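Local atomic coordinates of putative prolyl-tRNA synthetase (PDB entry 5XIL), a protein that probably catalyses the ATP-dependent attachment of L-proline to tRNA(Pro), the chain here comprising its catalytic core, anticodon-binding and zinc-binding C-terminal parts. Residues Phe217-Gly222 with Glu411-Arg416; Ala191-Arg196 with Ala404-Thr409; Gly270-Val275 with Arg280-Pro285. One frame throughout, in Å; residues are numbered along the deposited sequence.

Contact 1 (Phe217-Gly222 with Glu411-Arg416); sequences FIEAVG and ETHRVR. With MG (magnesium ion), chain F.
E219 OE2 and H413 NE2 meet on one magnesium ion, at 2.2 Å from OE2 and 2.0 Å from NE2, and four waters complete an octahedral site that ties the class II synthetase core to the C-terminal part of the chain. The two protein ligands are neighbours in the octahedron, with water 2 opposite the carboxylate oxygen and water 4 opposite the imidazole nitrogen. That shared metal explains why OE2 and NE2 lie 3.2 Å apart without a direct bond between them. E219 follows the end of strand 210-218. Its first torsion (chi1 -160°) places CG over one face of the H413 ring, a CH-pi contact 3.9 Å from the ring centroid, and a bend at chi2 then turns the carboxylate to the metal, its plane 55° from the imidazole. H413 is the first residue beyond the helical part of 387-412. Its ring is held from the other nitrogen as well: ND1 is hydrogen-bonded to the carbonyl oxygen of T409, one turn back, which leaves NE2 for the metal and fixes the rotation of the ring. F217 brings an apolar wall to the base of the same side chain. The two side chains cross at about a right angle, while the ring planes lie 31° apart, an oblique pair, and F217 CZ packs against H413 CB at 3.4 Å.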
ATOM      1  N   PHE A 217      -0.186 -26.236   7.420  1.00 12.79           N
ATOM      2  CA  PHE A 217      -0.691 -27.262   8.312  1.00 11.75           C
ATOM      3  C   PHE A 217      -1.085 -26.654   9.628  1.00 12.66           C
ATOM      4  O   PHE A 217      -0.267 -25.898  10.253  1.00 11.23           O
ATOM      5  CB  PHE A 217       0.354 -28.349   8.496  1.00 12.15           C
ATOM      6  CG  PHE A 217       0.017 -29.326   9.584  1.00 12.09           C
ATOM      7  CD1 PHE A 217      -1.052 -30.164   9.446  1.00 11.17           C
ATOM      8  CD2 PHE A 217       0.749 -29.389  10.776  1.00 12.97           C
ATOM      9  CE1 PHE A 217      -1.369 -31.081  10.428  1.00 12.02           C
ATOM     10  CE2 PHE A 217       0.452 -30.322  11.741  1.00 13.34           C
ATOM     11  CZ  PHE A 217      -0.634 -31.162  11.551  1.00 13.69           C
ATOM     12  N   ILE A 218      -2.301 -26.962  10.033  1.00 10.61           N
ATOM     13  CA  ILE A 218      -2.872 -26.512  11.321  1.00 11.90           C
ATOM     14  C   ILE A 218      -2.872 -27.647  12.309  1.00 12.98           C
ATOM     15  O   ILE A 218      -3.825 -28.495  12.407  1.00 13.52           O
ATOM     16  CB  ILE A 218      -4.256 -25.904  11.143  1.00 11.83           C
ATOM     17  CG1 ILE A 218      -4.345 -24.957   9.984  1.00 12.80           C
ATOM     18  CG2 ILE A 218      -4.762 -25.211  12.427  1.00 11.64           C
ATOM     19  CD1 ILE A 218      -3.467 -23.766  10.029  1.00 13.24           C
ATOM     20  N   GLU A 219      -1.817 -27.668  13.121  1.00 13.13           N
ATOM     21  CA  GLU A 219      -1.545 -28.782  13.997  1.00 15.24           C
ATOM     22  C   GLU A 219      -2.633 -29.047  15.011  1.00 15.36           C
ATOM     23  O   GLU A 219      -2.877 -30.193  15.351  1.00 15.32           O
ATOM     24  CB  GLU A 219      -0.205 -28.547  14.740  1.00 18.07           C
ATOM     25  CG  GLU A 219       0.386 -29.868  15.292  1.00 21.46           C
ATOM     26  CD  GLU A 219       0.144 -30.085  16.763  1.00 27.80           C
ATOM     27  OE1 GLU A 219       0.199 -29.048  17.469  1.00 29.85           O
ATOM     28  OE2 GLU A 219       0.008 -31.292  17.204  1.00 26.60           O
ATOM     29  N   ALA A 220      -3.235 -27.994  15.550  1.00 14.83           N
ATOM     30  CA  ALA A 220      -4.141 -28.169  16.696  1.00 17.05           C
ATOM     31  C   ALA A 220      -5.316 -29.005  16.315  1.00 18.39           C
ATOM     32  O   ALA A 220      -5.881 -29.682  17.140  1.00 17.35           O
ATOM     33  CB  ALA A 220      -4.626 -26.845  17.206  1.00 17.53           C
ATOM     34  N   VAL A 221      -5.718 -28.929  15.054  1.00 15.60           N
ATOM     35  CA  VAL A 221      -6.893 -29.666  14.557  1.00 17.03           C
ATOM     36  C   VAL A 221      -6.545 -30.712  13.482  1.00 16.04           C
ATOM     37  O   VAL A 221      -7.417 -31.428  13.063  1.00 15.91           O
ATOM     38  CB  VAL A 221      -8.038 -28.766  14.071  1.00 17.07           C
ATOM     39  CG1 VAL A 221      -8.727 -28.038  15.237  1.00 20.68           C
ATOM     40  CG2 VAL A 221      -7.665 -27.767  12.958  1.00 16.66           C
ATOM     41  N   GLY A 222      -5.288 -30.805  13.099  1.00 13.08           N
ATOM     42  CA  GLY A 222      -4.815 -31.755  12.161  1.00 12.65           C
ATOM     43  C   GLY A 222      -5.375 -31.536  10.774  1.00 13.90           C
ATOM     44  O   GLY A 222      -5.711 -32.508  10.085  1.00 15.54           O
ATOM     45  N   GLU A 411       6.737 -31.341   9.673  1.00 15.29           N
ATOM     46  CA  GLU A 411       7.318 -32.545   9.156  1.00 17.50           C
ATOM     47  C   GLU A 411       6.956 -33.759   9.974  1.00 18.44           C
ATOM     48  O   GLU A 411       6.752 -34.840   9.387  1.00 21.01           O
ATOM     49  CB  GLU A 411       8.816 -32.378   8.998  1.00 18.50           C
ATOM     50  CG  GLU A 411       9.177 -31.392   7.898  1.00 21.33           C
ATOM     51  CD  GLU A 411      10.637 -31.021   7.838  1.00 24.57           C
ATOM     52  OE1 GLU A 411      11.386 -31.279   8.803  1.00 25.79           O
ATOM     53  OE2 GLU A 411      11.016 -30.440   6.820  1.00 35.28           O
ATOM     54  N   THR A 412       6.822 -33.585  11.292  1.00 19.60           N
ATOM     55  CA  THR A 412       6.481 -34.682  12.244  1.00 20.51           C
ATOM     56  C   THR A 412       5.033 -35.204  11.903  1.00 21.06           C
ATOM     57  O   THR A 412       4.770 -36.414  11.870  1.00 23.42           O
ATOM     58  CB  THR A 412       6.589 -34.130  13.692  1.00 23.84           C
ATOM     59  OG1 THR A 412       7.979 -33.965  14.014  1.00 26.44           O
ATOM     60  CG2 THR A 412       5.947 -35.068  14.683  1.00 27.87           C
ATOM     61  N   HIS A 413       4.170 -34.282  11.525  1.00 15.58           N
ATOM     62  CA  HIS A 413       2.781 -34.570  11.271  1.00 15.82           C
ATOM     63  C   HIS A 413       2.490 -34.907   9.801  1.00 14.42           C
ATOM     64  O   HIS A 413       1.343 -34.908   9.391  1.00 18.75           O
ATOM     65  CB  HIS A 413       1.949 -33.432  11.750  1.00 14.51           C
ATOM     66  CG  HIS A 413       1.800 -33.391  13.222  1.00 16.39           C
ATOM     67  ND1 HIS A 413       2.786 -32.863  14.009  1.00 16.08           N
ATOM     68  CD2 HIS A 413       0.890 -33.908  14.059  1.00 14.94           C
ATOM     69  CE1 HIS A 413       2.420 -32.910  15.269  1.00 15.67           C
ATOM     70  NE2 HIS A 413       1.299 -33.582  15.335  1.00 17.25           N
ATOM     71  N   ARG A 414       3.549 -35.079   9.017  1.00 14.91           N
ATOM     72  CA  ARG A 414       3.431 -35.456   7.618  1.00 16.22           C
ATOM     73  C   ARG A 414       3.749 -36.927   7.716  1.00 16.46           C
ATOM     74  O   ARG A 414       4.882 -37.295   8.028  1.00 19.85           O
ATOM     75  CB  ARG A 414       4.474 -34.735   6.769  1.00 19.66           C
ATOM     76  CG  ARG A 414       4.276 -34.901   5.270  1.00 22.06           C
ATOM     77  CD  ARG A 414       4.432 -33.575   4.543  1.00 26.84           C
ATOM     78  NE  ARG A 414       5.827 -33.289   4.219  1.00 29.38           N
ATOM     79  CZ  ARG A 414       6.423 -32.124   4.452  1.00 26.56           C
ATOM     80  NH1 ARG A 414       5.747 -31.131   5.011  1.00 29.62           N
ATOM     81  NH2 ARG A 414       7.697 -31.953   4.124  1.00 25.91           N
ATOM     82  N   VAL A 415       2.770 -37.785   7.460  1.00 13.58           N
ATOM     83  CA  VAL A 415       3.035 -39.201   7.668  1.00 14.14           C
ATOM     84  C   VAL A 415       2.929 -39.990   6.373  1.00 14.98           C
ATOM     85  O   VAL A 415       1.913 -39.921   5.699  1.00 14.30           O
ATOM     86  CB  VAL A 415       2.068 -39.763   8.722  1.00 14.22           C
ATOM     87  CG1 VAL A 415       2.292 -41.233   8.943  1.00 15.10           C
ATOM     88  CG2 VAL A 415       2.193 -38.963  10.056  1.00 15.82           C
ATOM     89  N   ARG A 416       3.980 -40.703   5.969  1.00 16.10           N
ATOM     90  CA  ARG A 416       3.934 -41.475   4.709  1.00 19.32           C
ATOM     91  C   ARG A 416       3.262 -42.857   4.955  1.00 18.92           C
ATOM     92  O   ARG A 416       3.845 -43.701   5.637  1.00 18.51           O
ATOM     93  CB  ARG A 416       5.331 -41.553   4.087  1.00 28.42           C
ATOM     94  CG  ARG A 416       5.320 -41.416   2.571  1.00 38.20           C
ATOM     95  CD  ARG A 416       6.642 -40.890   2.011  1.00 40.20           C
ATOM     96  NE  ARG A 416       7.721 -41.864   1.824  1.00 52.52           N
ATOM     97  CZ  ARG A 416       8.841 -41.878   2.553  1.00 51.03           C
ATOM     98  NH1 ARG A 416       8.981 -40.987   3.552  1.00 52.01           N
ATOM     99  NH2 ARG A 416       9.819 -42.774   2.316  1.00 50.71           N
TER
HETATM  100 MG    MG F1005      -0.215 -33.439  16.691  0.66 17.60          MG
HETATM  101  O   HOH W   1      -1.539 -32.577  15.132  1.00 15.76           O
HETATM  102  O   HOH W   2      -0.553 -35.573  16.288  1.00 19.32           O
HETATM  103  O   HOH W   3       1.016 -34.201  18.096  1.00 29.44           O
HETATM  104  O   HOH W   4      -1.724 -33.238  17.826  1.00 24.16           O

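Contact 2 (Ala191-Arg196 with Ala404-Thr409); sequences AVPVVR and ARAKET
P193 presses its pyrrolidine ring onto one turn of helix 387-412, at A406 and K407, and these three residues account for nearly all of the surface buried here. The contact is plain apolar packing of a connecting segment on a helix. The two ring carbons farther from the proline CA do different jobs: P193 CD meets the methyl of A406, CB, at 3.6 Å, while P193 CG lies against the backbone of K407, 3.8 Å from its N. The CA atoms of P193 and K407 come within 5.5 Å, the nearest approach of the two backbones. A406 CB also has A191 O nearby, at 4.0 Å, so the methyl faces both the proline and the turn that leads into it. K407 takes part through the base of its side chain, its CB lying 4.2 Å from P193 CB. The chain runs extended through CE, and a turn at chi4 (70°) sets NZ, well away from the proline, in a long, weak ion pair with E411. A191 marks the end of helix 168-189, and from there the segment leads into strand 195-198. Y403 and M410 of helix 387-412 cover P193 further, V275 of helix 267-276 reaches A406, and V194 packs on strand 210-218 of the core.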
ATOM      1  N   ALA A 191       7.153 -16.739   9.317  1.00  9.51           N
ATOM      2  CA  ALA A 191       7.851 -17.874   9.923  1.00 10.10           C
ATOM      3  C   ALA A 191       6.984 -19.151   9.870  1.00 11.00           C
ATOM      4  O   ALA A 191       7.000 -20.008  10.763  1.00 10.42           O
ATOM      5  CB  ALA A 191       8.326 -17.539  11.345  1.00 10.15           C
ATOM      6  N   VAL A 192       6.163 -19.226   8.802  1.00 10.86           N
ATOM      7  CA  VAL A 192       5.256 -20.370   8.608  1.00 10.42           C
ATOM      8  C   VAL A 192       5.825 -21.245   7.499  1.00 10.36           C
ATOM      9  O   VAL A 192       6.055 -20.761   6.427  1.00  9.17           O
ATOM     10  CB  VAL A 192       3.846 -19.858   8.163  1.00 11.02           C
ATOM     11  CG1 VAL A 192       2.977 -21.042   7.714  1.00 11.92           C
ATOM     12  CG2 VAL A 192       3.180 -19.071   9.291  1.00 11.40           C
ATOM     13  N   PRO A 193       5.947 -22.562   7.724  1.00 10.87           N
ATOM     14  CA  PRO A 193       6.434 -23.394   6.684  1.00 10.70           C
ATOM     15  C   PRO A 193       5.294 -23.797   5.734  1.00 11.22           C
ATOM     16  O   PRO A 193       4.147 -23.869   6.146  1.00 10.31           O
ATOM     17  CB  PRO A 193       6.948 -24.614   7.426  1.00 11.85           C
ATOM     18  CG  PRO A 193       6.030 -24.745   8.602  1.00 13.54           C
ATOM     19  CD  PRO A 193       5.775 -23.286   8.990  1.00 11.88           C
ATOM     20  N   VAL A 194       5.680 -24.132   4.521  1.00 10.95           N
ATOM     21  CA  VAL A 194       4.700 -24.441   3.507  1.00 11.40           C
ATOM     22  C   VAL A 194       5.147 -25.669   2.740  1.00 10.54           C
ATOM     23  O   VAL A 194       6.379 -25.964   2.679  1.00 11.73           O
ATOM     24  CB  VAL A 194       4.472 -23.264   2.524  1.00 10.94           C
ATOM     25  CG1 VAL A 194       4.030 -22.047   3.243  1.00 11.90           C
ATOM     26  CG2 VAL A 194       5.689 -22.977   1.660  1.00 13.21           C
ATOM     27  N   VAL A 195       4.190 -26.298   2.063  1.00 10.35           N
ATOM     28  CA  VAL A 195       4.478 -27.291   1.002  1.00 12.40           C
ATOM     29  C   VAL A 195       4.158 -26.727  -0.381  1.00 11.65           C
ATOM     30  O   VAL A 195       3.004 -26.494  -0.683  1.00 10.94           O
ATOM     31  CB  VAL A 195       3.703 -28.640   1.241  1.00 12.66           C
ATOM     32  CG1 VAL A 195       3.948 -29.619   0.098  1.00 12.98           C
ATOM     33  CG2 VAL A 195       4.217 -29.255   2.532  1.00 15.08           C
ATOM     34  N   ARG A 196       5.170 -26.445  -1.192  1.00 12.40           N
ATOM     35  CA  ARG A 196       4.940 -26.010  -2.585  1.00 11.70           C
ATOM     36  C   ARG A 196       4.541 -27.214  -3.369  1.00 11.98           C
ATOM     37  O   ARG A 196       5.227 -28.238  -3.325  1.00 12.39           O
ATOM     38  CB  ARG A 196       6.253 -25.461  -3.162  1.00 12.45           C
ATOM     39  CG  ARG A 196       6.807 -24.224  -2.476  1.00 11.30           C
ATOM     40  CD  ARG A 196       8.316 -24.172  -2.709  1.00 12.94           C
ATOM     41  NE  ARG A 196       8.973 -22.955  -2.231  1.00 13.49           N
ATOM     42  CZ  ARG A 196       9.318 -22.698  -0.996  1.00 13.31           C
ATOM     43  NH1 ARG A 196       9.035 -23.539  -0.052  1.00 14.19           N
ATOM     44  NH2 ARG A 196      10.026 -21.589  -0.741  1.00 13.77           N
ATOM     45  N   ALA A 404      11.780 -22.729  12.693  1.00 12.60           N
ATOM     46  CA  ALA A 404      12.296 -24.087  12.912  1.00 14.25           C
ATOM     47  C   ALA A 404      11.357 -24.969  13.686  1.00 14.31           C
ATOM     48  O   ALA A 404      11.144 -26.141  13.298  1.00 14.82           O
ATOM     49  CB  ALA A 404      13.741 -24.040  13.559  1.00 15.20           C
ATOM     50  N   ARG A 405      10.738 -24.443  14.737  1.00 13.75           N
ATOM     51  CA  ARG A 405       9.853 -25.174  15.565  1.00 15.92           C
ATOM     52  C   ARG A 405       8.575 -25.555  14.726  1.00 14.21           C
ATOM     53  O   ARG A 405       8.107 -26.688  14.790  1.00 12.81           O
ATOM     54  CB  ARG A 405       9.436 -24.357  16.773  1.00 17.88           C
ATOM     55  CG  ARG A 405       8.287 -24.890  17.615  1.00 25.98           C
ATOM     56  CD  ARG A 405       8.744 -25.988  18.567  1.00 33.48           C
ATOM     57  NE  ARG A 405       7.626 -26.616  19.297  1.00 47.41           N
ATOM     58  CZ  ARG A 405       7.648 -27.852  19.814  1.00 54.35           C
ATOM     59  NH1 ARG A 405       8.723 -28.615  19.686  1.00 58.75           N
ATOM     60  NH2 ARG A 405       6.579 -28.339  20.449  1.00 63.19           N
ATOM     61  N   ALA A 406       8.051 -24.601  13.995  1.00 11.64           N
ATOM     62  CA  ALA A 406       6.885 -24.857  13.125  1.00 11.96           C
ATOM     63  C   ALA A 406       7.210 -25.853  12.042  1.00 11.20           C
ATOM     64  O   ALA A 406       6.399 -26.757  11.830  1.00 11.70           O
ATOM     65  CB  ALA A 406       6.367 -23.555  12.534  1.00 12.60           C
ATOM     66  N   LYS A 407       8.369 -25.753  11.403  1.00 12.12           N
ATOM     67  CA  LYS A 407       8.767 -26.694  10.352  1.00 14.00           C
ATOM     68  C   LYS A 407       8.848 -28.158  10.881  1.00 15.36           C
ATOM     69  O   LYS A 407       8.395 -29.134  10.201  1.00 12.97           O
ATOM     70  CB  LYS A 407      10.070 -26.252   9.727  1.00 16.37           C
ATOM     71  CG  LYS A 407      10.459 -26.988   8.474  1.00 21.00           C
ATOM     72  CD  LYS A 407      11.847 -26.597   7.999  1.00 28.51           C
ATOM     73  CE  LYS A 407      12.392 -27.564   6.928  1.00 37.19           C
ATOM     74  NZ  LYS A 407      11.598 -27.343   5.685  1.00 41.81           N
ATOM     75  N   GLU A 408       9.427 -28.302  12.060  1.00 15.73           N
ATOM     76  CA  GLU A 408       9.543 -29.606  12.769  1.00 17.43           C
ATOM     77  C   GLU A 408       8.169 -30.213  13.092  1.00 15.84           C
ATOM     78  O   GLU A 408       7.935 -31.413  12.892  1.00 17.06           O
ATOM     79  CB  GLU A 408      10.323 -29.444  14.110  1.00 18.42           C
ATOM     80  CG  GLU A 408      10.354 -30.721  14.939  1.00 21.05           C
ATOM     81  CD  GLU A 408      11.013 -30.563  16.326  1.00 24.07           C
ATOM     82  OE1 GLU A 408      10.286 -30.299  17.313  1.00 28.00           O
ATOM     83  OE2 GLU A 408      12.249 -30.703  16.405  1.00 24.61           O
ATOM     84  N   THR A 409       7.282 -29.423  13.634  1.00 15.64           N
ATOM     85  CA  THR A 409       5.969 -29.830  13.887  1.00 16.40           C
ATOM     86  C   THR A 409       5.279 -30.332  12.537  1.00 16.08           C
ATOM     87  O   THR A 409       4.628 -31.424  12.510  1.00 15.30           O
ATOM     88  CB  THR A 409       5.216 -28.693  14.541  1.00 19.35           C
ATOM     89  OG1 THR A 409       5.808 -28.432  15.842  1.00 19.25           O
ATOM     90  CG2 THR A 409       3.803 -29.034  14.686  1.00 19.04           C
TER

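Contact 3 (Gly270-Val275 with Arg280-Pro285); sequences GVMIMV and RGMVMP
P285 and M272 meet at the one ring of this contact, the puckered pyrrolidine, which M272 touches at CG and CD; no aromatic or other flat side chain takes part. The thioether lies closest to the ring carbon beside the nitrogen, with M272 SD 3.5 Å from P285 CD, and M272 CG rests 3.7 Å from P285 CG. The other groups are flexible methionine chains and the branched side chain of I273, all buried. M272 leaves the helix with CG anti to the backbone N (chi1 180°) and stays extended until it turns at chi3 (70°). That turn swings the methyl away from P285 and toward M282 and M284, where M272 CE meets M282 CE at 3.8 Å. In the conformer given here, one of two deposited for M284, the same methyl also touches M284 SD, a contact that is therefore less certain. M282 crosses both M272 and I273 at about a right angle. Its chain is bent at chi2 (50°), which brings the methyl down to the helix: M282 CE is 3.8 Å from I273 CA, and I273 CG1 adds a further touch at 3.9 Å. Outside the two segments, V45 of helix 40-60 packs on both M272 and M284, while Y17 and I21 of helix 13-23 cover I273. Strand 253-265 and helix 267-276 form the strand-helix pair known as motif 3 of class II synthetases; here the loop leaving it packs back on that helix before running on to strand 293-297 of the anticodon-binding domain.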
ATOM      1  N   GLY A 270      -4.631 -15.334   9.585  1.00 12.29           N
ATOM      2  CA  GLY A 270      -5.244 -16.436  10.333  1.00 13.82           C
ATOM      3  C   GLY A 270      -4.304 -17.654  10.427  1.00 11.79           C
ATOM      4  O   GLY A 270      -4.188 -18.273  11.480  1.00 13.02           O
ATOM      5  N   VAL A 271      -3.643 -18.014   9.342  1.00 11.34           N
ATOM      6  CA  VAL A 271      -2.692 -19.116   9.340  1.00 10.75           C
ATOM      7  C   VAL A 271      -1.582 -18.864  10.373  1.00 10.94           C
ATOM      8  O   VAL A 271      -1.249 -19.707  11.187  1.00 11.12           O
ATOM      9  CB  VAL A 271      -2.087 -19.364   7.949  1.00 11.16           C
ATOM     10  CG1 VAL A 271      -0.959 -20.389   7.972  1.00 12.31           C
ATOM     11  CG2 VAL A 271      -3.161 -19.883   6.957  1.00 12.29           C
ATOM     12  N   MET A 272      -1.059 -17.672  10.319  1.00 11.06           N
ATOM     13  CA  MET A 272       0.007 -17.228  11.241  1.00 10.51           C
ATOM     14  C   MET A 272      -0.382 -17.387  12.705  1.00  9.91           C
ATOM     15  O   MET A 272       0.386 -17.945  13.481  1.00 10.21           O
ATOM     16  CB  MET A 272       0.406 -15.790  10.878  1.00 10.92           C
ATOM     17  CG  MET A 272       1.503 -15.234  11.789  1.00 13.65           C
ATOM     18  SD  MET A 272       1.612 -13.435  11.631  1.00 16.26           S
ATOM     19  CE  MET A 272       0.177 -12.825  12.356  1.00 13.81           C
ATOM     20  N   ILE A 273      -1.569 -16.942  13.053  1.00  9.73           N
ATOM     21  CA  ILE A 273      -2.121 -17.104  14.402  1.00 11.68           C
ATOM     22  C   ILE A 273      -2.267 -18.538  14.807  1.00 11.11           C
ATOM     23  O   ILE A 273      -1.791 -18.959  15.869  1.00 11.40           O
ATOM     24  CB  ILE A 273      -3.468 -16.401  14.503  1.00 11.59           C
ATOM     25  CG1 ILE A 273      -3.331 -14.871  14.375  1.00 12.49           C
ATOM     26  CG2 ILE A 273      -4.166 -16.733  15.837  1.00 12.43           C
ATOM     27  CD1 ILE A 273      -4.623 -14.218  13.987  1.00 13.33           C
ATOM     28  N   MET A 274      -2.812 -19.329  13.899  1.00 11.34           N
ATOM     29  CA  MET A 274      -3.073 -20.726  14.179  1.00 11.36           C
ATOM     30  C   MET A 274      -1.786 -21.518  14.305  1.00 11.16           C
ATOM     31  O   MET A 274      -1.712 -22.525  15.083  1.00 12.23           O
ATOM     32  CB  MET A 274      -3.916 -21.309  13.037  1.00 11.77           C
ATOM     33  CG  MET A 274      -5.312 -20.808  13.052  1.00 12.93           C
ATOM     34  SD  MET A 274      -6.413 -21.652  11.973  1.00 17.34           S
ATOM     35  CE  MET A 274      -7.780 -20.577  12.394  1.00 22.76           C
ATOM     36  N   VAL A 275      -0.773 -21.125  13.544  1.00 10.15           N
ATOM     37  CA  VAL A 275       0.496 -21.849  13.554  1.00  9.73           C
ATOM     38  C   VAL A 275       1.340 -21.523  14.803  1.00 11.18           C
ATOM     39  O   VAL A 275       1.916 -22.417  15.444  1.00 11.07           O
ATOM     40  CB  VAL A 275       1.285 -21.615  12.242  1.00 10.61           C
ATOM     41  CG1 VAL A 275       2.694 -22.194  12.345  1.00 11.23           C
ATOM     42  CG2 VAL A 275       0.551 -22.259  11.062  1.00 10.71           C
ATOM     43  N   ARG A 280      -0.679 -19.450  26.054  1.00 19.60           N
ATOM     44  CA  ARG A 280      -0.595 -18.145  26.721  1.00 19.76           C
ATOM     45  C   ARG A 280      -1.079 -16.996  25.824  1.00 19.67           C
ATOM     46  O   ARG A 280      -1.219 -15.864  26.299  1.00 19.84           O
ATOM     47  CB  ARG A 280       0.871 -17.913  27.164  1.00 22.53           C
ATOM     48  CG  ARG A 280       1.374 -18.972  28.135  1.00 29.36           C
ATOM     49  CD  ARG A 280       2.886 -18.933  28.282  1.00 35.84           C
ATOM     50  NE  ARG A 280       3.211 -17.842  29.184  1.00 44.93           N
ATOM     51  CZ  ARG A 280       3.068 -17.882  30.510  1.00 52.04           C
ATOM     52  NH1 ARG A 280       2.653 -18.992  31.133  1.00 53.48           N
ATOM     53  NH2 ARG A 280       3.358 -16.799  31.226  1.00 55.54           N
ATOM     54  N   GLY A 281      -1.336 -17.254  24.531  1.00 16.12           N
ATOM     55  CA  GLY A 281      -1.853 -16.224  23.647  1.00 15.48           C
ATOM     56  C   GLY A 281      -1.198 -16.240  22.288  1.00 15.29           C
ATOM     57  O   GLY A 281      -0.554 -17.218  21.891  1.00 13.38           O
ATOM     58  N   MET A 282      -1.259 -15.098  21.635  1.00 15.47           N
ATOM     59  CA  MET A 282      -0.526 -14.933  20.357  1.00 14.12           C
ATOM     60  C   MET A 282       1.014 -14.928  20.565  1.00 13.78           C
ATOM     61  O   MET A 282       1.510 -14.638  21.651  1.00 12.61           O
ATOM     62  CB  MET A 282      -1.035 -13.660  19.701  1.00 14.51           C
ATOM     63  CG  MET A 282      -0.475 -13.384  18.301  1.00 16.39           C
ATOM     64  SD  MET A 282      -0.647 -14.840  17.244  1.00 16.40           S
ATOM     65  CE  MET A 282       0.325 -14.495  15.753  1.00 18.50           C
ATOM     66  N   VAL A 283       1.748 -15.351  19.564  1.00 12.64           N
ATOM     67  CA  VAL A 283       3.169 -15.244  19.491  1.00 12.22           C
ATOM     68  C   VAL A 283       3.421 -14.593  18.111  1.00 13.68           C
ATOM     69  O   VAL A 283       3.228 -15.259  17.081  1.00 13.57           O
ATOM     70  CB  VAL A 283       3.871 -16.615  19.590  1.00 13.26           C
ATOM     71  CG1 VAL A 283       5.377 -16.495  19.452  1.00 14.58           C
ATOM     72  CG2 VAL A 283       3.527 -17.344  20.919  1.00 14.01           C
ATOM     73  N   MET A 284       3.810 -13.324  18.070  1.00 11.84           N
ATOM     74  CA  MET A 284       3.920 -12.593  16.810  0.61 11.25           C
ATOM     75  C   MET A 284       5.292 -12.846  16.186  1.00 11.76           C
ATOM     76  O   MET A 284       6.317 -12.565  16.819  1.00 12.49           O
ATOM     77  CB  MET A 284       3.629 -11.098  17.062  0.61 11.72           C
ATOM     78  CG  MET A 284       3.355 -10.161  15.887  0.61 11.49           C
ATOM     79  SD  MET A 284       2.006 -10.724  14.828  0.61 11.53           S
ATOM     80  CE  MET A 284       0.536 -10.077  15.583  0.61 12.29           C
ATOM     81  N   PRO A 285       5.324 -13.320  14.935  1.00 11.40           N
ATOM     82  CA  PRO A 285       6.596 -13.344  14.255  1.00 12.04           C
ATOM     83  C   PRO A 285       7.204 -11.910  14.239  1.00 13.14           C
ATOM     84  O   PRO A 285       6.526 -10.924  13.908  1.00 13.22           O
ATOM     85  CB  PRO A 285       6.221 -13.810  12.823  1.00 11.42           C
ATOM     86  CG  PRO A 285       4.961 -14.536  13.022  1.00 11.61           C
ATOM     87  CD  PRO A 285       4.230 -13.705  14.009  1.00 11.85           C
TER

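How the contacts relate
Along the chain the first segments come in the order 191-196, 217-222 and 270-275, followed by 280-285, 404-409 and 411-416. Contact 3 is thus a local turn-back, whereas contacts 1 and 2 span some 200 residues and interleave. Their centres lie about 10 Å apart; one core segment leads into strand 195-198 and the other leaves its sheet neighbour, strand 210-218. Contact 3 is about 13 Å from contact 2 and 17 Å from contact 1, centre to centre. V275 of helix 267-276 touches both A406 and F217. Helix 387-412, which comes after the five-stranded sheet ending with strand 378-382, is packed on the core along its last turns (contact 2) and joined to it through the magnesium just past its end (contact 1).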